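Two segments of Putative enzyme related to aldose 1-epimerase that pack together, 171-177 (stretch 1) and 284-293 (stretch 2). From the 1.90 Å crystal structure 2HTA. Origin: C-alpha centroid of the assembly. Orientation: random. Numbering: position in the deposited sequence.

Stretch 1 (171-177) EFATTSA
Stretch 2 (284-293) VYATAPQQAT

Stretch 1 is extended from Phe-172 to Ala-177 and runs antiparallel to two strand segments of stretch 2. Phe-172 to Thr-174 face Gln-290 to Ala-292, and Ser-176 and Ala-177 face Tyr-285 and Val-284. Between the segments stretch 2 turns a corner at Thr-287 and Ala-288.

Three pairs carry the backbone hydrogen bonds, each bonded in both directions, so NH and CO of both residues are satisfied. Phe-172 N to Ala-292 O is 3.1 Å, and Ala-292 N to Phe-172 O is 3.0 Å. Thr-174 N to Gln-290 O is 3.1 Å; Ser-176 N to Tyr-285 O is 3.1 Å. Gln-290 N to Thr-174 O and Tyr-285 N to Ser-176 O are both 2.8 Å and nearly straight. Ala-173 with Gln-291 and Ala-177 with Val-284 are non-hydrogen-bonded pairs, with CA atoms 4.8 and 4.3 Å apart.

Phe-172, Thr-174, Ser-176, Tyr-285, Gln-290 and Ala-292 share one face. Tyr-285 (chi1 t, chi2 111°) starts there but its end leads away. Phe-172 (chi1 p, chi2 61°) places CE1 3.5 Å from Ala-292 CB, an oblique apolar contact. Gln-290 (chi1 t, chi2 t, chi3 11°) brings OE1 to 3.7 Å from Ser-176 OG; NE2 is hydrogen-bonded elsewhere in the structure. Water bridges this gap: water 2 bonds Thr-174 OG1 at 2.9 Å, Ser-176 OG at 2.7 Å and Gln-290 OE1 at 2.6 Å. Water 3 also links Ser-176 OG and Gln-290 OE1, both at 2.7 Å. Water 1 joins Thr-174 OG1 (3.0 Å) to Gln-290 O (2.7 Å) and donates to Phe-172 O at 3.3 Å. Thr-174 and Ser-176 are both chi1 p.

Ala-173 and Ala-177 point to the other face. Ala-173 CB meets Pro-289 CB at 4.1 Å; Ala-177 CB meets Val-284 CG2 at 3.8 Å, with Val-284 chi1 t. The CA-to-CB bond of Thr-175 (chi1 p) points sideways, near the corner. Its CB is 3.1 Å from Tyr-285 O. Its CG2 lies 3.7 Å from Ala-286 O and 3.8 Å from Ala-288 O, so the methyl sits at the mouth of the bend.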

# COMPACT_ATOMS: atom_id res chain seq x y z
N GLU A 171 -0.49 -13.21 19.86
CA GLU A 171 0.39 -12.75 20.94
C GLU A 171 1.77 -12.67 20.36
O GLU A 171 2.45 -13.72 20.21
CB GLU A 171 0.41 -13.77 22.09
CG GLU A 171 -0.95 -14.27 22.59
CD GLU A 171 -1.74 -13.23 23.41
OE1 GLU A 171 -1.17 -12.49 24.28
OE2 GLU A 171 -2.98 -13.17 23.18
N PHE A 172 2.19 -11.46 20.00
CA PHE A 172 3.45 -11.32 19.30
C PHE A 172 3.75 -9.84 19.20
O PHE A 172 2.91 -9.01 19.49
CB PHE A 172 3.46 -12.00 17.89
CG PHE A 172 2.17 -11.83 17.11
CD1 PHE A 172 1.72 -10.57 16.76
CD2 PHE A 172 1.40 -12.93 16.73
CE1 PHE A 172 0.50 -10.37 16.02
CE2 PHE A 172 0.20 -12.76 16.06
CZ PHE A 172 -0.28 -11.48 15.67
N ALA A 173 4.98 -9.53 18.80
CA ALA A 173 5.41 -8.17 18.59
C ALA A 173 5.94 -8.12 17.16
O ALA A 173 6.67 -9.01 16.74
CB ALA A 173 6.52 -7.82 19.59
N THR A 174 5.51 -7.11 16.39
CA THR A 174 5.74 -7.03 14.95
C THR A 174 6.17 -5.62 14.50
O THR A 174 6.06 -4.64 15.25
CB THR A 174 4.44 -7.34 14.10
OG1 THR A 174 3.42 -6.36 14.38
CG2 THR A 174 3.87 -8.70 14.38
N THR A 175 6.65 -5.53 13.26
CA THR A 175 6.70 -4.25 12.58
C THR A 175 5.95 -4.43 11.25
O THR A 175 5.79 -5.55 10.74
CB THR A 175 8.13 -3.74 12.37
OG1 THR A 175 8.86 -4.70 11.61
CG2 THR A 175 8.88 -3.49 13.78
N SER A 176 5.39 -3.33 10.75
CA SER A 176 4.47 -3.44 9.61
C SER A 176 4.41 -2.10 8.87
O SER A 176 4.91 -1.08 9.39
CB SER A 176 3.08 -3.84 10.05
OG SER A 176 2.59 -2.98 11.07
N ALA A 177 3.77 -2.12 7.70
CA ALA A 177 3.55 -0.91 6.89
C ALA A 177 2.37 -1.10 5.92
O ALA A 177 2.05 -2.25 5.50
CB ALA A 177 4.81 -0.60 6.03
N VAL A 284 3.65 3.48 8.68
CA VAL A 284 4.70 2.52 9.12
C VAL A 284 4.77 2.37 10.63
O VAL A 284 4.60 3.33 11.35
CB VAL A 284 6.09 2.94 8.52
CG1 VAL A 284 7.26 2.07 9.07
CG2 VAL A 284 6.08 2.89 6.96
N TYR A 285 5.06 1.16 11.11
CA TYR A 285 5.33 0.97 12.53
C TYR A 285 6.64 0.18 12.54
O TYR A 285 6.61 -1.02 12.45
CB TYR A 285 4.20 0.19 13.18
CG TYR A 285 4.15 0.45 14.68
CD1 TYR A 285 3.09 1.17 15.26
CD2 TYR A 285 5.22 0.07 15.51
CE1 TYR A 285 3.03 1.47 16.66
CE2 TYR A 285 5.17 0.35 16.94
CZ TYR A 285 4.07 1.02 17.49
OH TYR A 285 4.01 1.27 18.87
N ALA A 286 7.78 0.89 12.50
CA ALA A 286 9.10 0.20 12.29
C ALA A 286 10.14 0.48 13.42
O ALA A 286 10.94 -0.40 13.78
CB ALA A 286 9.70 0.53 10.95
N THR A 287 10.20 1.70 13.92
CA THR A 287 11.29 2.07 14.83
C THR A 287 11.15 1.49 16.27
O THR A 287 12.08 1.62 17.09
CB THR A 287 11.52 3.61 14.87
OG1 THR A 287 10.30 4.24 15.22
CG2 THR A 287 11.89 4.17 13.55
N ALA A 288 10.01 0.87 16.56
CA ALA A 288 9.83 0.06 17.75
C ALA A 288 8.82 -1.00 17.33
O ALA A 288 8.12 -0.80 16.36
CB ALA A 288 9.25 0.92 18.92
N PRO A 289 8.74 -2.11 18.07
CA PRO A 289 7.74 -3.11 17.71
C PRO A 289 6.37 -2.86 18.32
O PRO A 289 6.25 -2.28 19.39
CB PRO A 289 8.35 -4.40 18.30
CG PRO A 289 8.94 -3.93 19.55
CD PRO A 289 9.55 -2.57 19.22
N GLN A 290 5.36 -3.30 17.61
CA GLN A 290 3.98 -3.13 17.99
C GLN A 290 3.49 -4.36 18.71
O GLN A 290 3.78 -5.47 18.31
CB GLN A 290 3.16 -2.89 16.73
CG GLN A 290 1.92 -2.11 16.95
CD GLN A 290 1.16 -1.87 15.66
OE1 GLN A 290 1.46 -2.46 14.60
NE2 GLN A 290 0.18 -0.94 15.73
N GLN A 291 2.75 -4.14 19.79
CA GLN A 291 2.21 -5.19 20.63
C GLN A 291 0.88 -5.71 20.08
O GLN A 291 -0.00 -4.89 19.75
CB GLN A 291 1.90 -4.62 22.04
CG GLN A 291 3.06 -3.89 22.75
CD GLN A 291 4.34 -4.76 22.73
OE1 GLN A 291 5.44 -4.27 22.36
NE2 GLN A 291 4.18 -6.05 23.04
N ALA A 292 0.73 -7.03 20.02
CA ALA A 292 -0.59 -7.65 19.86
C ALA A 292 -0.77 -8.65 20.98
O ALA A 292 0.12 -9.44 21.24
CB ALA A 292 -0.73 -8.34 18.53
N THR A 293 -1.92 -8.58 21.64
CA THR A 293 -2.34 -9.57 22.66
C THR A 293 -3.75 -9.92 22.20
O THR A 293 -4.23 -9.35 21.22
CB THR A 293 -2.30 -8.98 24.07
OG1 THR A 293 -3.32 -7.98 24.18
CG2 THR A 293 -0.97 -8.36 24.33
O HOH W 1 2.13 -7.10 16.93
O HOH W 2 3.57 -3.58 13.51
O HOH W 3 0.29 -3.41 12.42